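Jasmonate-induced oxygenase 2 (Arabidopsis thaliana, PDB 6LSV) uses iron, 2-oxoglutarate and oxygen to hydroxylate the plant stress hormone jasmonate to 12-hydroxyjasmonate, drawing on ascorbate as a cofactor. Local coordinates at residues V265-G268 and D269-I273. Numbering follows the deposited sequence.
Sequences VNIG and DQIQI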
ATOM      1  N   VAL A 265      -3.456  -7.840   4.925  1.00 22.39           N
ATOM      2  CA  VAL A 265      -3.794  -7.988   3.517  1.00 21.99           C
ATOM      3  C   VAL A 265      -4.856  -6.950   3.192  1.00 22.18           C
ATOM      4  O   VAL A 265      -5.947  -6.965   3.775  1.00 26.52           O
ATOM      5  CB  VAL A 265      -4.281  -9.412   3.204  1.00 22.71           C
ATOM      6  CG1 VAL A 265      -4.510  -9.592   1.714  1.00 18.03           C
ATOM      7  CG2 VAL A 265      -3.281 -10.436   3.716  1.00 21.03           C
ATOM      8  N   ASN A 266      -4.535  -6.036   2.284  1.00 24.77           N
ATOM      9  CA  ASN A 266      -5.455  -4.984   1.876  1.00 24.55           C
ATOM     10  C   ASN A 266      -6.049  -5.330   0.520  1.00 27.27           C
ATOM     11  O   ASN A 266      -5.312  -5.618  -0.429  1.00 27.82           O
ATOM     12  CB  ASN A 266      -4.751  -3.628   1.795  1.00 28.20           C
ATOM     13  CG  ASN A 266      -4.489  -3.018   3.158  1.00 35.29           C
ATOM     14  OD1 ASN A 266      -5.053  -3.449   4.164  1.00 39.58           O
ATOM     15  ND2 ASN A 266      -3.637  -2.000   3.196  1.00 35.50           N
ATOM     16  N   ILE A 267      -7.377  -5.312   0.436  1.00 25.77           N
ATOM     17  CA  ILE A 267      -8.036  -5.341  -0.862  1.00 23.50           C
ATOM     18  C   ILE A 267      -7.753  -4.026  -1.576  1.00 24.02           C
ATOM     19  O   ILE A 267      -7.947  -2.942  -1.011  1.00 23.73           O
ATOM     20  CB  ILE A 267      -9.547  -5.574  -0.701  1.00 26.32           C
ATOM     21  CG1 ILE A 267      -9.824  -6.917  -0.013  1.00 24.94           C
ATOM     22  CG2 ILE A 267     -10.251  -5.487  -2.052  1.00 20.97           C
ATOM     23  CD1 ILE A 267      -9.513  -8.127  -0.868  1.00 22.45           C
ATOM     24  N   GLY A 268      -7.270  -4.111  -2.812  1.00 18.98           N
ATOM     25  CA  GLY A 268      -7.008  -2.918  -3.587  1.00 18.60           C
ATOM     26  C   GLY A 268      -8.169  -2.539  -4.495  1.00 25.87           C
ATOM     27  O   GLY A 268      -9.165  -3.257  -4.607  1.00 20.30           O
ATOM     28  N   ASP A 269      -8.011  -1.383  -5.148  1.00 20.67           N
ATOM     29  CA  ASP A 269      -9.055  -0.875  -6.034  1.00 22.77           C
ATOM     30  C   ASP A 269      -9.349  -1.852  -7.167  1.00 23.60           C
ATOM     31  O   ASP A 269     -10.505  -2.003  -7.582  1.00 19.89           O
ATOM     32  CB  ASP A 269      -8.644   0.486  -6.600  1.00 22.20           C
ATOM     33  CG  ASP A 269      -9.004   1.638  -5.679  1.00 27.94           C
ATOM     34  OD1 ASP A 269      -9.641   1.392  -4.630  1.00 26.16           O
ATOM     35  OD2 ASP A 269      -8.654   2.792  -6.010  1.00 29.82           O
ATOM     36  N   GLN A 270      -8.316  -2.525  -7.680  1.00 18.34           N
ATOM     37  CA  GLN A 270      -8.512  -3.418  -8.816  1.00 21.54           C
ATOM     38  C   GLN A 270      -9.371  -4.623  -8.448  1.00 26.04           C
ATOM     39  O   GLN A 270     -10.162  -5.092  -9.275  1.00 26.31           O
ATOM     40  CB  GLN A 270      -7.160  -3.872  -9.365  1.00 19.29           C
ATOM     41  CG  GLN A 270      -6.334  -2.743  -9.960  1.00 23.52           C
ATOM     42  CD  GLN A 270      -7.139  -1.876 -10.911  1.00 26.48           C
ATOM     43  OE1 GLN A 270      -7.723  -2.370 -11.875  1.00 26.78           O
ATOM     44  NE2 GLN A 270      -7.180  -0.576 -10.638  1.00 19.94           N
ATOM     45  N   ILE A 271      -9.243  -5.132  -7.222  1.00 22.38           N
ATOM     46  CA  ILE A 271     -10.057  -6.278  -6.832  1.00 21.21           C
ATOM     47  C   ILE A 271     -11.490  -5.850  -6.539  1.00 19.86           C
ATOM     48  O   ILE A 271     -12.431  -6.594  -6.837  1.00 22.83           O
ATOM     49  CB  ILE A 271      -9.411  -7.007  -5.641  1.00 23.94           C
ATOM     50  CG1 ILE A 271      -8.135  -7.716  -6.099  1.00 24.09           C
ATOM     51  CG2 ILE A 271     -10.377  -8.008  -5.019  1.00 23.30           C
ATOM     52  CD1 ILE A 271      -7.536  -8.644  -5.067  1.00 23.80           C
ATOM     53  N   GLN A 272     -11.691  -4.650  -5.983  1.00 19.24           N
ATOM     54  CA  GLN A 272     -13.052  -4.144  -5.826  1.00 19.09           C
ATOM     55  C   GLN A 272     -13.773  -4.107  -7.167  1.00 25.74           C
ATOM     56  O   GLN A 272     -14.956  -4.460  -7.258  1.00 24.60           O
ATOM     57  CB  GLN A 272     -13.040  -2.754  -5.184  1.00 20.64           C
ATOM     58  CG  GLN A 272     -14.397  -2.038  -5.247  1.00 21.65           C
ATOM     59  CD  GLN A 272     -14.526  -0.868  -4.278  1.00 18.67           C
ATOM     60  OE1 GLN A 272     -13.870  -0.824  -3.238  1.00 21.46           O
ATOM     61  NE2 GLN A 272     -15.388   0.080  -4.616  1.00 16.56           N
ATOM     62  N   ILE A 273     -13.064  -3.705  -8.226  1.00 25.70           N
ATOM     63  CA  ILE A 273     -13.661  -3.657  -9.557  1.00 23.85           C
ATOM     64  C   ILE A 273     -13.927  -5.064 -10.082  1.00 24.83           C
ATOM     65  O   ILE A 273     -14.995  -5.337 -10.643  1.00 25.69           O
ATOM     66  CB  ILE A 273     -12.763  -2.853 -10.514  1.00 27.86           C
ATOM     67  CG1 ILE A 273     -12.617  -1.409 -10.028  1.00 25.20           C
ATOM     68  CG2 ILE A 273     -13.322  -2.878 -11.928  1.00 24.65           C
ATOM     69  CD1 ILE A 273     -11.341  -0.747 -10.484  1.00 25.26           C
TER
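Gly-268 and Gln-272 join where strand 263-267 of the double-stranded beta-helix (cupin) core of this dioxygenase leads without a break into the short helix 269-274, with Gly-268 as N-cap residue. The chain turns so that the short axes of strand 265-267 and helix 269-273 make 53°.

Backbone bonds start the helix. Gln-272 N donates to Gly-268 O over 3.2 Å in a nearly straight bond, 166° at the hydrogen, lying in the carbonyl plane; this is the first alpha-helical i to i+4 link. Ile-271 N reaches the same oxygen only weakly, bent to 126°. One residue on, Ile-273 N repeats the i to i+4 bond to Asp-269 O at 3.1 Å. Gly-268 has no side chain with which to cap the helix; its carbonyl oxygen instead accepts the first helical bonds. A backbone hydrogen bond joins Asp-269 to the iron ligand Asp-229.

Polar side chains of the first turn tie the helix to its surroundings. Buried Asp-269 has both carboxylate oxygens engaged: OD1 with the hydroxyls of Ser-281 and of Ser-228, which lies between the iron ligands His-227 and Asp-229, OD2 with that of Tyr-332. Its negative charge at the helix N-terminus should also suit the local dipole. The longer Gln-270 gives its amide NE2 to Pro-230 O, while Gln-272, extended beyond CG, bonds through OE1 to Ser-281 N and Lys-344 NZ and through NE2 to Tyr-324 OH.

In the apolar contact, branching at CB gives each isoleucine a methyl close to the backbone, so the two can meet between strand end and first helical turn, their side chains crossing at about a right angle. In Ile-267 the CG2 methyl stands anti to the backbone N, and there lies 4.0 Å from Ile-271 CB and 3.9 Å from Ile-271 CG2.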